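Local coordinates for encapsidation protein (Lactococcus phage asccphi28, PDB 7JQP), which probably serves as the ATP-driven motor that packages the phage genome, acting as a five-subunit ring ATPase of the ASCE class, at residues S50-R55 and P138-L143; S134-D139 and I175-E180. One frame throughout, in Å; residues are numbered along the deposited sequence.

Contact 1 (S50-R55 and P138-L143); sequences SMVYLR and PDVKYL
Ser50 begins the pairing: its backbone N-H donates to Asp139 O. It takes a second bond at its own carbonyl, where Lys141 N donates to Ser50 O at 3.1 Å. Its OG turns to Cys119 O of strand 118-125, the neighbour on the other side of strand 50-55. The register then slips by one residue: Ser50 pairs with Val140, but Met51 pairs with Tyr142. This is a beta bulge in a parallel pair of strands. Met51, a selenomethionine, has CG anti to its backbone N (chi1 179°), and this carbon lies 4.0 Å from Tyr142 CB. The two side chains share the sheet face packed by helix 32-46, which follows the probable P-loop. The order of the parallel strands, with 50-55 and 140-145 side by side in the core of the sheet, fits the ASCE P-loop ATPase fold named for this motor. Val52 N continues the ladder with a bond to Tyr142 O of 3.0 Å. The side chain of Val52 lies on the opposite face, with its two methyls divided between two partners. CG2 meets Val140 CG1 at 3.6 Å, the two side chains crossing at about a right angle. CG1 instead meets Leu143 CD1. Helix 164-175 packs on this face through Ile175 and Ile172. Further on, Leu54 adds its CB, 3.9 Å from Leu143 CD1.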
loop_
_atom_site.group_PDB
_atom_site.type_symbol
_atom_site.label_atom_id
_atom_site.label_comp_id
_atom_site.label_asym_id
_atom_site.label_seq_id
_atom_site.Cartn_x
_atom_site.Cartn_y
_atom_site.Cartn_z
ATOM N N SER A 50 -33.268 -2.140 -1.941
ATOM C CA SER A 50 -31.890 -2.218 -1.487
ATOM C C SER A 50 -31.559 -0.987 -0.654
ATOM O O SER A 50 -32.340 -0.039 -0.548
ATOM C CB SER A 50 -30.932 -2.335 -2.677
ATOM O OG SER A 50 -31.270 -3.435 -3.502
HETATM N N MSE A 51 -30.383 -1.025 -0.045
HETATM C CA MSE A 51 -29.908 0.075 0.776
HETATM C C MSE A 51 -28.491 0.414 0.355
HETATM O O MSE A 51 -27.757 -0.434 -0.152
HETATM C CB MSE A 51 -29.949 -0.289 2.257
HETATM C CG MSE A 51 -29.445 0.801 3.188
HETATM SE SE MSE A 51 -28.989 0.073 4.943
HETATM C CE MSE A 51 -29.195 1.685 6.012
ATOM N N VAL A 52 -28.107 1.663 0.580
ATOM C CA VAL A 52 -26.762 2.137 0.305
ATOM C C VAL A 52 -26.201 2.765 1.572
ATOM O O VAL A 52 -26.811 3.677 2.141
ATOM C CB VAL A 52 -26.757 3.142 -0.857
ATOM C CG1 VAL A 52 -25.432 3.828 -0.904
ATOM C CG2 VAL A 52 -27.032 2.443 -2.175
ATOM N N TYR A 53 -25.036 2.288 2.000
ATOM C CA TYR A 53 -24.321 2.851 3.137
ATOM C C TYR A 53 -23.177 3.702 2.602
ATOM O O TYR A 53 -22.295 3.189 1.905
ATOM C CB TYR A 53 -23.794 1.751 4.054
ATOM C CG TYR A 53 -23.171 2.276 5.323
ATOM C CD1 TYR A 53 -23.957 2.836 6.320
ATOM C CD2 TYR A 53 -21.801 2.203 5.533
ATOM C CE1 TYR A 53 -23.398 3.316 7.487
ATOM C CE2 TYR A 53 -21.232 2.678 6.700
ATOM C CZ TYR A 53 -22.036 3.234 7.672
ATOM O OH TYR A 53 -21.479 3.712 8.835
ATOM N N LEU A 54 -23.186 4.990 2.932
ATOM C CA LEU A 54 -22.250 5.945 2.358
ATOM C C LEU A 54 -21.273 6.430 3.419
ATOM O O LEU A 54 -21.642 6.621 4.583
ATOM C CB LEU A 54 -22.992 7.137 1.749
ATOM C CG LEU A 54 -22.149 8.051 0.861
ATOM C CD1 LEU A 54 -21.765 7.331 -0.425
ATOM C CD2 LEU A 54 -22.886 9.342 0.553
ATOM N N ARG A 55 -20.024 6.625 3.003
ATOM C CA ARG A 55 -18.964 7.130 3.861
ATOM C C ARG A 55 -18.117 8.102 3.055
ATOM O O ARG A 55 -17.987 7.969 1.836
ATOM C CB ARG A 55 -18.101 5.987 4.403
ATOM C CG ARG A 55 -18.731 5.209 5.547
ATOM C CD ARG A 55 -18.944 6.085 6.780
ATOM N NE ARG A 55 -18.910 5.302 8.012
ATOM C CZ ARG A 55 -18.033 5.478 9.000
ATOM N NH1 ARG A 55 -17.108 6.426 8.929
ATOM N NH2 ARG A 55 -18.094 4.705 10.074
ATOM N N PRO A 138 -30.562 -0.721 -8.928
ATOM C CA PRO A 138 -31.966 -0.821 -9.371
ATOM C C PRO A 138 -33.014 -0.342 -8.372
ATOM O O PRO A 138 -33.844 0.502 -8.739
ATOM C CB PRO A 138 -32.117 -2.323 -9.685
ATOM C CG PRO A 138 -30.722 -2.796 -9.970
ATOM C CD PRO A 138 -29.848 -2.007 -9.038
ATOM N N ASP A 139 -33.048 -0.872 -7.151
ATOM C CA ASP A 139 -34.179 -0.636 -6.244
ATOM C C ASP A 139 -33.746 -0.092 -4.885
ATOM O O ASP A 139 -34.094 -0.638 -3.831
ATOM C CB ASP A 139 -35.018 -1.902 -6.093
ATOM C CG ASP A 139 -35.533 -2.419 -7.428
ATOM O OD1 ASP A 139 -35.816 -1.590 -8.321
ATOM O OD2 ASP A 139 -35.658 -3.651 -7.586
ATOM N N VAL A 140 -32.921 0.953 -4.875
ATOM C CA VAL A 140 -32.461 1.556 -3.623
ATOM C C VAL A 140 -33.537 2.487 -3.070
ATOM O O VAL A 140 -33.962 3.429 -3.745
ATOM C CB VAL A 140 -31.138 2.305 -3.836
ATOM C CG1 VAL A 140 -30.591 2.814 -2.513
ATOM C CG2 VAL A 140 -30.137 1.410 -4.532
ATOM N N LYS A 141 -33.954 2.243 -1.821
ATOM C CA LYS A 141 -34.939 3.083 -1.153
ATOM C C LYS A 141 -34.351 3.877 0.007
ATOM O O LYS A 141 -34.936 4.892 0.399
ATOM C CB LYS A 141 -36.100 2.232 -0.611
ATOM C CG LYS A 141 -37.184 3.027 0.119
ATOM C CD LYS A 141 -38.202 2.113 0.806
ATOM C CE LYS A 141 -39.351 2.911 1.408
ATOM N NZ LYS A 141 -40.243 2.067 2.253
ATOM N N TYR A 142 -33.213 3.451 0.553
ATOM C CA TYR A 142 -32.601 4.097 1.704
ATOM C C TYR A 142 -31.156 4.439 1.375
ATOM O O TYR A 142 -30.430 3.610 0.820
ATOM C CB TYR A 142 -32.639 3.193 2.941
ATOM C CG TYR A 142 -34.020 2.849 3.456
ATOM C CD1 TYR A 142 -34.659 3.658 4.387
ATOM C CD2 TYR A 142 -34.679 1.707 3.020
ATOM C CE1 TYR A 142 -35.918 3.340 4.867
ATOM C CE2 TYR A 142 -35.936 1.383 3.491
ATOM C CZ TYR A 142 -36.552 2.201 4.412
ATOM O OH TYR A 142 -37.807 1.873 4.877
ATOM N N LEU A 143 -30.743 5.656 1.725
ATOM C CA LEU A 143 -29.351 6.077 1.627
ATOM C C LEU A 143 -28.951 6.653 2.976
ATOM O O LEU A 143 -29.578 7.603 3.457
ATOM C CB LEU A 143 -29.154 7.108 0.517
ATOM C CG LEU A 143 -27.746 7.687 0.386
ATOM C CD1 LEU A 143 -26.684 6.609 0.484
ATOM C CD2 LEU A 143 -27.609 8.439 -0.928
#

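Contact 2 (S134-D139 and I175-E180)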
loop_
_atom_site.group_PDB
_atom_site.type_symbol
_atom_site.label_atom_id
_atom_site.label_comp_id
_atom_site.label_asym_id
_atom_site.label_seq_id
_atom_site.Cartn_x
_atom_site.Cartn_y
_atom_site.Cartn_z
ATOM N N SER A 134 -22.077 6.538 -13.827
ATOM C CA SER A 134 -22.818 5.671 -14.727
ATOM C C SER A 134 -23.319 4.398 -14.056
ATOM O O SER A 134 -24.048 3.630 -14.694
ATOM C CB SER A 134 -21.934 5.298 -15.925
ATOM O OG SER A 134 -21.474 6.459 -16.596
ATOM N N ASN A 135 -22.962 4.159 -12.796
ATOM C CA ASN A 135 -23.363 2.926 -12.130
ATOM C C ASN A 135 -24.881 2.856 -11.989
ATOM O O ASN A 135 -25.573 3.876 -11.940
ATOM C CB ASN A 135 -22.698 2.821 -10.755
ATOM C CG ASN A 135 -21.283 2.276 -10.835
ATOM O OD1 ASN A 135 -20.716 2.161 -11.920
ATOM N ND2 ASN A 135 -20.708 1.941 -9.686
ATOM N N ASN A 136 -25.394 1.629 -11.927
ATOM C CA ASN A 136 -26.821 1.364 -11.815
ATOM C C ASN A 136 -27.117 0.669 -10.492
ATOM O O ASN A 136 -26.488 -0.342 -10.162
ATOM C CB ASN A 136 -27.316 0.505 -12.985
ATOM C CG ASN A 136 -27.495 1.304 -14.263
ATOM O OD1 ASN A 136 -28.017 2.418 -14.242
ATOM N ND2 ASN A 136 -27.061 0.738 -15.384
ATOM N N TYR A 137 -28.078 1.212 -9.748
ATOM C CA TYR A 137 -28.560 0.647 -8.485
ATOM C C TYR A 137 -30.070 0.473 -8.587
ATOM O O TYR A 137 -30.823 1.440 -8.374
ATOM C CB TYR A 137 -28.198 1.534 -7.299
ATOM C CG TYR A 137 -26.724 1.842 -7.211
ATOM C CD1 TYR A 137 -25.844 0.957 -6.603
ATOM C CD2 TYR A 137 -26.211 3.018 -7.739
ATOM C CE1 TYR A 137 -24.495 1.236 -6.520
ATOM C CE2 TYR A 137 -24.863 3.306 -7.661
ATOM C CZ TYR A 137 -24.009 2.411 -7.050
ATOM O OH TYR A 137 -22.664 2.691 -6.968
ATOM N N PRO A 138 -30.562 -0.721 -8.928
ATOM C CA PRO A 138 -31.966 -0.821 -9.371
ATOM C C PRO A 138 -33.014 -0.342 -8.372
ATOM O O PRO A 138 -33.844 0.502 -8.739
ATOM C CB PRO A 138 -32.117 -2.323 -9.685
ATOM C CG PRO A 138 -30.722 -2.796 -9.970
ATOM C CD PRO A 138 -29.848 -2.007 -9.038
ATOM N N ASP A 139 -33.048 -0.872 -7.151
ATOM C CA ASP A 139 -34.179 -0.636 -6.244
ATOM C C ASP A 139 -33.746 -0.092 -4.885
ATOM O O ASP A 139 -34.094 -0.638 -3.831
ATOM C CB ASP A 139 -35.018 -1.902 -6.093
ATOM C CG ASP A 139 -35.533 -2.419 -7.428
ATOM O OD1 ASP A 139 -35.816 -1.590 -8.321
ATOM O OD2 ASP A 139 -35.658 -3.651 -7.586
ATOM N N ILE A 175 -28.026 7.180 -7.562
ATOM C CA ILE A 175 -28.653 6.144 -6.751
ATOM C C ILE A 175 -30.168 6.189 -6.894
ATOM O O ILE A 175 -30.831 5.145 -6.867
ATOM C CB ILE A 175 -28.223 6.302 -5.276
ATOM C CG1 ILE A 175 -26.710 6.091 -5.144
ATOM C CG2 ILE A 175 -29.014 5.356 -4.384
ATOM C CD1 ILE A 175 -26.196 6.085 -3.714
ATOM N N LYS A 176 -30.733 7.378 -7.063
ATOM C CA LYS A 176 -32.174 7.591 -7.120
ATOM C C LYS A 176 -32.538 8.099 -8.507
ATOM O O LYS A 176 -32.163 9.214 -8.885
ATOM C CB LYS A 176 -32.588 8.583 -6.035
ATOM C CG LYS A 176 -34.066 8.897 -5.958
ATOM C CD LYS A 176 -34.257 10.190 -5.169
ATOM C CE LYS A 176 -35.690 10.686 -5.217
ATOM N NZ LYS A 176 -36.098 11.029 -6.608
ATOM N N ARG A 177 -33.279 7.290 -9.261
ATOM C CA ARG A 177 -33.692 7.644 -10.615
ATOM C C ARG A 177 -35.197 7.461 -10.740
ATOM O O ARG A 177 -35.694 6.331 -10.701
ATOM C CB ARG A 177 -32.952 6.798 -11.652
ATOM C CG ARG A 177 -31.485 7.156 -11.797
ATOM C CD ARG A 177 -30.744 6.161 -12.676
ATOM N NE ARG A 177 -29.460 6.694 -13.122
ATOM C CZ ARG A 177 -28.431 5.951 -13.517
ATOM N NH1 ARG A 177 -28.519 4.627 -13.514
ATOM N NH2 ARG A 177 -27.306 6.536 -13.908
ATOM N N LYS A 178 -35.916 8.571 -10.890
ATOM C CA LYS A 178 -37.365 8.543 -11.082
ATOM C C LYS A 178 -38.059 7.749 -9.980
ATOM O O LYS A 178 -39.068 7.081 -10.219
ATOM C CB LYS A 178 -37.723 7.972 -12.458
ATOM N N ARG A 179 -37.522 7.814 -8.764
ATOM C CA ARG A 179 -38.088 7.115 -7.616
ATOM C C ARG A 179 -38.646 8.152 -6.650
ATOM O O ARG A 179 -37.887 8.920 -6.050
ATOM C CB ARG A 179 -37.040 6.242 -6.925
ATOM C CG ARG A 179 -36.575 5.047 -7.739
ATOM C CD ARG A 179 -35.686 4.123 -6.907
ATOM N NE ARG A 179 -36.302 3.800 -5.620
ATOM C CZ ARG A 179 -37.112 2.766 -5.408
ATOM N NH1 ARG A 179 -37.408 1.933 -6.396
ATOM N NH2 ARG A 179 -37.626 2.564 -4.203
ATOM N N GLU A 180 -39.970 8.176 -6.496
ATOM C CA GLU A 180 -40.575 9.070 -5.515
ATOM C C GLU A 180 -40.314 8.579 -4.096
ATOM O O GLU A 180 -40.126 9.385 -3.177
ATOM C CB GLU A 180 -42.078 9.190 -5.775
ATOM C CG GLU A 180 -42.805 10.157 -4.855
ATOM C CD GLU A 180 -44.314 10.082 -5.008
ATOM O OE1 GLU A 180 -44.801 9.108 -5.621
ATOM O OE2 GLU A 180 -45.013 10.995 -4.519
#
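Tyr137 and Ile175 form the buried, well-packed part of this contact. The Tyr137 ring brings CD2 to 4.1 Å from Ile175 CG1, and the two side chains approach obliquely. With CG1 anti to its carbonyl carbon (chi1 -63°), Ile175 sets this carbon beside the ring. Strand 118-125 adds to this cluster: Tyr122 meets the Tyr137 ring edge-to-face, and Ile124 touches both side chains. Ile175 is the last helical residue of helix 164-175, and Lys176 is the first to leave helical geometry. The contact joins two connections at the N-terminal ends of strands 140-145 and 183-188 in the P-loop ATPase sheet. The solvent side is looser and polar. Arg177, extended from CG to NE, reaches Asn136, with OD1 near the plane at the edge of the guanidinium beside NH1. The amide and guanidinium planes are 65° apart. The modelled separation is too short for a normal bond, so its detail is doubtful. The Arg179 chain is bent at its third torsion. One face of its guanidinium lies over Asp139 CA, which is 4.1 Å from NH1. Asp139 OD1 is 4.3 Å from Arg179 NH1 and well out of the guanidinium plane; any attraction here would be one of charges only. Arg179 NH2 donates to Asp181 O. Toward a neighbouring subunit, Asn136 O accepts a bond from Asn68 ND2 of that chain.

The centres of the two contacts are 9 Å apart, on the same side of the chain's centre. Along the chain, strand 50-55 comes first, then the loop 134-139, which runs straight into strand 140-145, and finally 175-180 at the end of helix 164-175. Pro138 and Asp139 belong to both contacts. Contact 1 lies within the main sheet, and contact 2 lies just beyond the N-terminal ends of its inner strands 140-145 and 183-188, at the interface with a neighbouring subunit. Ile175 connects them: its CG2 is 3.5 Å from Val140 CG1, and its CD1 also packs on Val52 and Leu143. The ATPase core thus continues directly into a loop that touches another subunit of the pentamer.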